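Local coordinates for CheC-like superfamily protein (Shewanella oneidensis, PDB 3H2D) that probably removes the phosphoryl group from a phosphorylated response regulator in chemotaxis signalling, at residues B[4-9]-B[103-108]; B[56-61]-B[96-101]. All coordinates share one frame; numbering follows the deposited sequence.

Interaction 1 (B[4-9]-B[103-108])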
loop_
_atom_site.group_PDB
_atom_site.type_symbol
_atom_site.label_atom_id
_atom_site.label_comp_id
_atom_site.label_asym_id
_atom_site.label_seq_id
_atom_site.Cartn_x
_atom_site.Cartn_y
_atom_site.Cartn_z
ATOM N N VAL B 4 15.585 15.165 5.518
ATOM C CA VAL B 4 14.147 15.355 5.635
ATOM C C VAL B 4 13.622 16.091 4.406
ATOM O O VAL B 4 12.481 15.971 4.083
ATOM C CB VAL B 4 13.782 16.105 6.966
ATOM C CG1 VAL B 4 14.086 17.557 6.853
ATOM C CG2 VAL B 4 12.326 15.939 7.304
ATOM N N ASN B 5 14.481 16.838 3.715
ATOM C CA ASN B 5 14.097 17.526 2.477
ATOM C C ASN B 5 13.718 16.624 1.303
ATOM O O ASN B 5 13.198 17.133 0.324
ATOM C CB ASN B 5 15.208 18.486 2.015
ATOM C CG ASN B 5 15.391 19.649 2.964
ATOM O OD1 ASN B 5 14.428 20.344 3.316
ATOM N ND2 ASN B 5 16.612 19.874 3.377
ATOM N N PHE B 6 13.987 15.323 1.367
ATOM C CA PHE B 6 13.499 14.396 0.344
ATOM C C PHE B 6 11.987 14.362 0.232
ATOM O O PHE B 6 11.450 13.910 -0.780
ATOM C CB PHE B 6 14.110 12.989 0.501
ATOM C CG PHE B 6 15.467 12.863 -0.100
ATOM C CD1 PHE B 6 15.623 12.729 -1.467
ATOM C CD2 PHE B 6 16.618 12.923 0.691
ATOM C CE1 PHE B 6 16.930 12.675 -2.049
ATOM C CE2 PHE B 6 17.918 12.855 0.131
ATOM C CZ PHE B 6 18.066 12.729 -1.248
ATOM N N ILE B 7 11.264 14.835 1.259
ATOM C CA ILE B 7 9.819 14.880 1.167
ATOM C C ILE B 7 9.344 16.083 0.346
ATOM O O ILE B 7 8.225 16.077 -0.130
ATOM C CB ILE B 7 9.151 14.818 2.582
ATOM C CG1 ILE B 7 7.681 14.343 2.466
ATOM C CG2 ILE B 7 9.286 16.138 3.338
ATOM C CD1 ILE B 7 7.118 13.804 3.730
ATOM N N ASN B 8 10.187 17.109 0.202
ATOM C CA ASN B 8 9.782 18.362 -0.420
ATOM C C ASN B 8 9.180 18.225 -1.834
ATOM O O ASN B 8 8.152 18.820 -2.098
ATOM C CB ASN B 8 10.912 19.403 -0.391
ATOM C CG ASN B 8 11.235 19.869 1.024
ATOM O OD1 ASN B 8 10.462 19.608 1.928
ATOM N ND2 ASN B 8 12.350 20.556 1.210
ATOM N N PRO B 9 9.794 17.441 -2.740
ATOM C CA PRO B 9 9.178 17.202 -4.078
ATOM C C PRO B 9 7.762 16.618 -4.043
ATOM O O PRO B 9 6.905 16.930 -4.913
ATOM C CB PRO B 9 10.152 16.227 -4.739
ATOM C CG PRO B 9 11.390 16.362 -3.986
ATOM C CD PRO B 9 11.106 16.796 -2.619
ATOM N N ASN B 103 9.757 13.617 -11.481
ATOM C CA ASN B 103 10.300 14.649 -12.337
ATOM C C ASN B 103 11.279 15.592 -11.609
ATOM O O ASN B 103 12.381 15.817 -12.078
ATOM C CB ASN B 103 9.186 15.490 -12.944
ATOM C CG ASN B 103 9.704 16.467 -13.966
ATOM O OD1 ASN B 103 10.483 16.117 -14.859
ATOM N ND2 ASN B 103 9.284 17.686 -13.842
ATOM N N LEU B 104 10.812 16.162 -10.507
ATOM C CA LEU B 104 11.632 17.067 -9.700
ATOM C C LEU B 104 12.939 16.417 -9.168
ATOM O O LEU B 104 14.012 17.003 -9.275
ATOM C CB LEU B 104 10.775 17.588 -8.535
ATOM C CG LEU B 104 9.638 18.543 -8.924
ATOM C CD1 LEU B 104 8.724 18.820 -7.698
ATOM C CD2 LEU B 104 10.189 19.836 -9.559
ATOM N N LEU B 105 12.826 15.225 -8.574
ATOM C CA LEU B 105 13.987 14.426 -8.144
ATOM C C LEU B 105 14.930 13.986 -9.280
ATOM O O LEU B 105 16.151 14.019 -9.142
ATOM C CB LEU B 105 13.507 13.207 -7.297
ATOM C CG LEU B 105 13.043 13.597 -5.893
ATOM C CD1 LEU B 105 12.167 12.477 -5.284
ATOM C CD2 LEU B 105 14.240 13.992 -4.976
ATOM N N GLY B 106 14.375 13.631 -10.433
ATOM C CA GLY B 106 15.193 13.308 -11.610
ATOM C C GLY B 106 16.047 14.459 -12.069
ATOM O O GLY B 106 17.236 14.252 -12.437
ATOM N N GLN B 107 15.513 15.677 -12.016
ATOM C CA GLN B 107 16.302 16.885 -12.331
ATOM C C GLN B 107 17.488 17.064 -11.391
ATOM O O GLN B 107 18.479 17.707 -11.747
ATOM C CB GLN B 107 15.436 18.155 -12.256
ATOM C CG GLN B 107 14.373 18.228 -13.289
ATOM C CD GLN B 107 13.302 19.339 -13.047
ATOM O OE1 GLN B 107 13.229 19.972 -11.974
ATOM N NE2 GLN B 107 12.463 19.555 -14.065
ATOM N N LYS B 108 17.378 16.518 -10.193
ATOM C CA LYS B 108 18.454 16.540 -9.210
ATOM C C LYS B 108 19.298 15.257 -9.141
ATOM O O LYS B 108 20.026 15.054 -8.172
ATOM C CB LYS B 108 17.883 16.828 -7.840
ATOM C CG LYS B 108 17.385 18.244 -7.699
ATOM C CD LYS B 108 16.747 18.439 -6.334
ATOM C CE LYS B 108 16.304 19.860 -6.089
ATOM N NZ LYS B 108 16.379 20.190 -4.628
#
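The F6 ring meets L105 along its CD1 side: methyl CD2 of L105 comes in obliquely and stands 4.0 Å from F6 CD1. Y110 meets the same aromatic ring edge-to-face, and it also touches L105, so F6, L105 and Y110 form one apolar cluster. The second ring is the pyrrolidine of P9, puckered with CG exo. Its CG lies against the branch point of L105, 3.7 Å from L105 CG, while methyl CD2 of L105 is at 3.8 Å from P9 CG. The L105 side chain runs at about a right angle to those of F6 and P9, with CD2 the methyl that touches both. With its CG anti to the carbonyl carbon (chi1 -74°), the leucine reaches out from the last turn of helix 84-107 toward P9. L104 takes the flank: its CB packs on P9 CB at 4.1 Å, and its CD1 lies 3.8 Å from P9 O, a carbonyl oxygen hydrogen-bonded to the hydroxyl of S13. The backbones come close here, with P9 and L104 CA atoms 6.1 Å apart. An alanine at L105 lacks the CG and CD2 that pack on P9 and F6, which is likely to leave a gap between the F6 ring and the proline. No hydrogen bond or salt bridge crosses the interface; about 208 Å² is buried, so within these two segments the contact is van der Waals packing, chiefly of apolar side chains.

Interaction 2 (B[56-61]-B[96-101])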
loop_
_atom_site.group_PDB
_atom_site.type_symbol
_atom_site.label_atom_id
_atom_site.label_comp_id
_atom_site.label_asym_id
_atom_site.label_seq_id
_atom_site.Cartn_x
_atom_site.Cartn_y
_atom_site.Cartn_z
ATOM N N GLY B 56 11.693 2.392 -2.099
ATOM C CA GLY B 56 10.912 2.953 -1.035
ATOM C C GLY B 56 9.453 2.986 -1.290
ATOM O O GLY B 56 8.955 2.342 -2.204
ATOM N N SER B 57 8.795 3.802 -0.480
ATOM C CA SER B 57 7.347 3.790 -0.390
ATOM C C SER B 57 6.830 5.182 -0.100
ATOM O O SER B 57 7.484 5.960 0.588
ATOM C CB SER B 57 6.913 2.828 0.748
ATOM O OG SER B 57 7.636 3.083 1.978
ATOM N N LEU B 58 5.659 5.486 -0.664
ATOM C CA LEU B 58 4.905 6.714 -0.418
ATOM C C LEU B 58 3.464 6.368 -0.052
ATOM O O LEU B 58 2.872 5.500 -0.665
ATOM C CB LEU B 58 4.859 7.544 -1.689
ATOM C CG LEU B 58 3.888 8.721 -1.757
ATOM C CD1 LEU B 58 4.299 9.797 -0.736
ATOM C CD2 LEU B 58 3.884 9.270 -3.166
ATOM N N SER B 59 2.941 7.037 0.974
ATOM C CA SER B 59 1.503 6.996 1.326
ATOM C C SER B 59 0.962 8.418 1.452
ATOM O O SER B 59 1.626 9.302 1.979
ATOM C CB SER B 59 1.194 6.181 2.596
ATOM O OG SER B 59 1.793 6.718 3.751
ATOM N N ILE B 60 -0.245 8.624 0.934
ATOM C CA ILE B 60 -0.956 9.886 1.072
ATOM C C ILE B 60 -2.301 9.515 1.698
ATOM O O ILE B 60 -3.086 8.838 1.089
ATOM C CB ILE B 60 -1.199 10.573 -0.286
ATOM C CG1 ILE B 60 0.092 10.717 -1.097
ATOM C CG2 ILE B 60 -1.842 11.959 -0.135
ATOM C CD1 ILE B 60 -0.212 11.111 -2.599
ATOM N N THR B 61 -2.570 10.044 2.874
ATOM C CA THR B 61 -3.727 9.643 3.668
ATOM C C THR B 61 -4.626 10.844 3.867
ATOM O O THR B 61 -4.099 11.926 4.117
ATOM C CB THR B 61 -3.241 9.091 5.021
ATOM O OG1 THR B 61 -2.441 7.906 4.785
ATOM C CG2 THR B 61 -4.430 8.753 5.977
HETATM N N MSE B 96 -0.151 11.407 -9.753
HETATM C CA MSE B 96 0.353 12.748 -10.079
HETATM C C MSE B 96 1.348 13.287 -9.048
HETATM O O MSE B 96 2.302 13.952 -9.429
HETATM C CB MSE B 96 -0.802 13.756 -10.275
HETATM C CG MSE B 96 -1.677 13.406 -11.405
HETATM SE SE MSE B 96 -2.984 14.869 -11.661
HETATM C CE MSE B 96 -4.204 14.383 -10.271
ATOM N N VAL B 97 1.132 13.009 -7.757
ATOM C CA VAL B 97 2.088 13.391 -6.707
ATOM C C VAL B 97 3.457 12.705 -6.918
ATOM O O VAL B 97 4.535 13.341 -6.901
ATOM C CB VAL B 97 1.508 13.084 -5.305
ATOM C CG1 VAL B 97 2.593 13.269 -4.175
ATOM C CG2 VAL B 97 0.289 13.983 -5.075
ATOM N N THR B 98 3.391 11.396 -7.143
ATOM C CA THR B 98 4.582 10.563 -7.317
ATOM C C THR B 98 5.271 10.891 -8.602
ATOM O O THR B 98 6.492 10.986 -8.646
ATOM C CB THR B 98 4.208 9.080 -7.333
ATOM O OG1 THR B 98 3.376 8.817 -6.198
ATOM C CG2 THR B 98 5.508 8.165 -7.231
ATOM N N GLY B 99 4.493 11.107 -9.653
ATOM C CA GLY B 99 5.057 11.531 -10.926
ATOM C C GLY B 99 5.738 12.876 -10.942
ATOM O O GLY B 99 6.825 13.029 -11.548
ATOM N N GLY B 100 5.127 13.863 -10.297
ATOM C CA GLY B 100 5.746 15.164 -10.180
ATOM C C GLY B 100 7.013 15.113 -9.352
ATOM O O GLY B 100 8.009 15.772 -9.680
ATOM N N ALA B 101 6.993 14.295 -8.304
ATOM C CA ALA B 101 8.188 14.091 -7.471
ATOM C C ALA B 101 9.297 13.408 -8.267
ATOM O O ALA B 101 10.496 13.763 -8.170
ATOM C CB ALA B 101 7.836 13.266 -6.251
#
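Strand 56-61 and helix 96-101 run at 135° between their N-to-C directions, with axes 10.3 Å apart at closest approach; L58 and T98 have the nearest CA atoms, at 7.9 Å. From the strand, L58 and I60 point at the helix. I60 and V97 meet tip to tip: CD1 of I60 is set on the isopropyl group, 3.8 Å from V97 CB and about as near to both V97 methyls. An extended chi2 (167°) carries that CD1 out to the helix. L58 and T98 instead slide past each other in opposite directions, and L58 CD2 stands close against T98 OG1, at 3.1 Å, a short van der Waals contact. That hydroxyl has its polar partner in T94 O, one turn back in its own helix, so the leucine methyl only covers it. I47 and F10 also pack on L58, and L14 on V97. On the other face of the strand, S57 and S59 pack on T116 and M118 of the second subunit. A long helix laid across an antiparallel sheet in this way is the alpha/beta layering of the CheC-like fold; T94 lies within a Glu-x-x-Asn sequence resembling the phosphatase motif of relatives.

Overall arrangement
Interactions 1 and 2 share helix 84-107, with contact centres about 11 Å apart, and hold it at successive points. Interaction 2 fixes its middle to strand 54-62, and interaction 1 fixes its C-terminal end to the start of helix 8-21; the centre of interaction 2 is about 5 Å and that of interaction 1 about 14 Å from the centre of the chain. They touch directly where P9 CB packs on A101 CA at 4.0 Å. F10 joins them further, since it touches L105 of the first contact and both L58 and A101 of the second. The probable phosphatase motif, by analogy with relatives, directly precedes 96-101 on the helix, so interaction 2 lies next to it and interaction 1 at the more distant end.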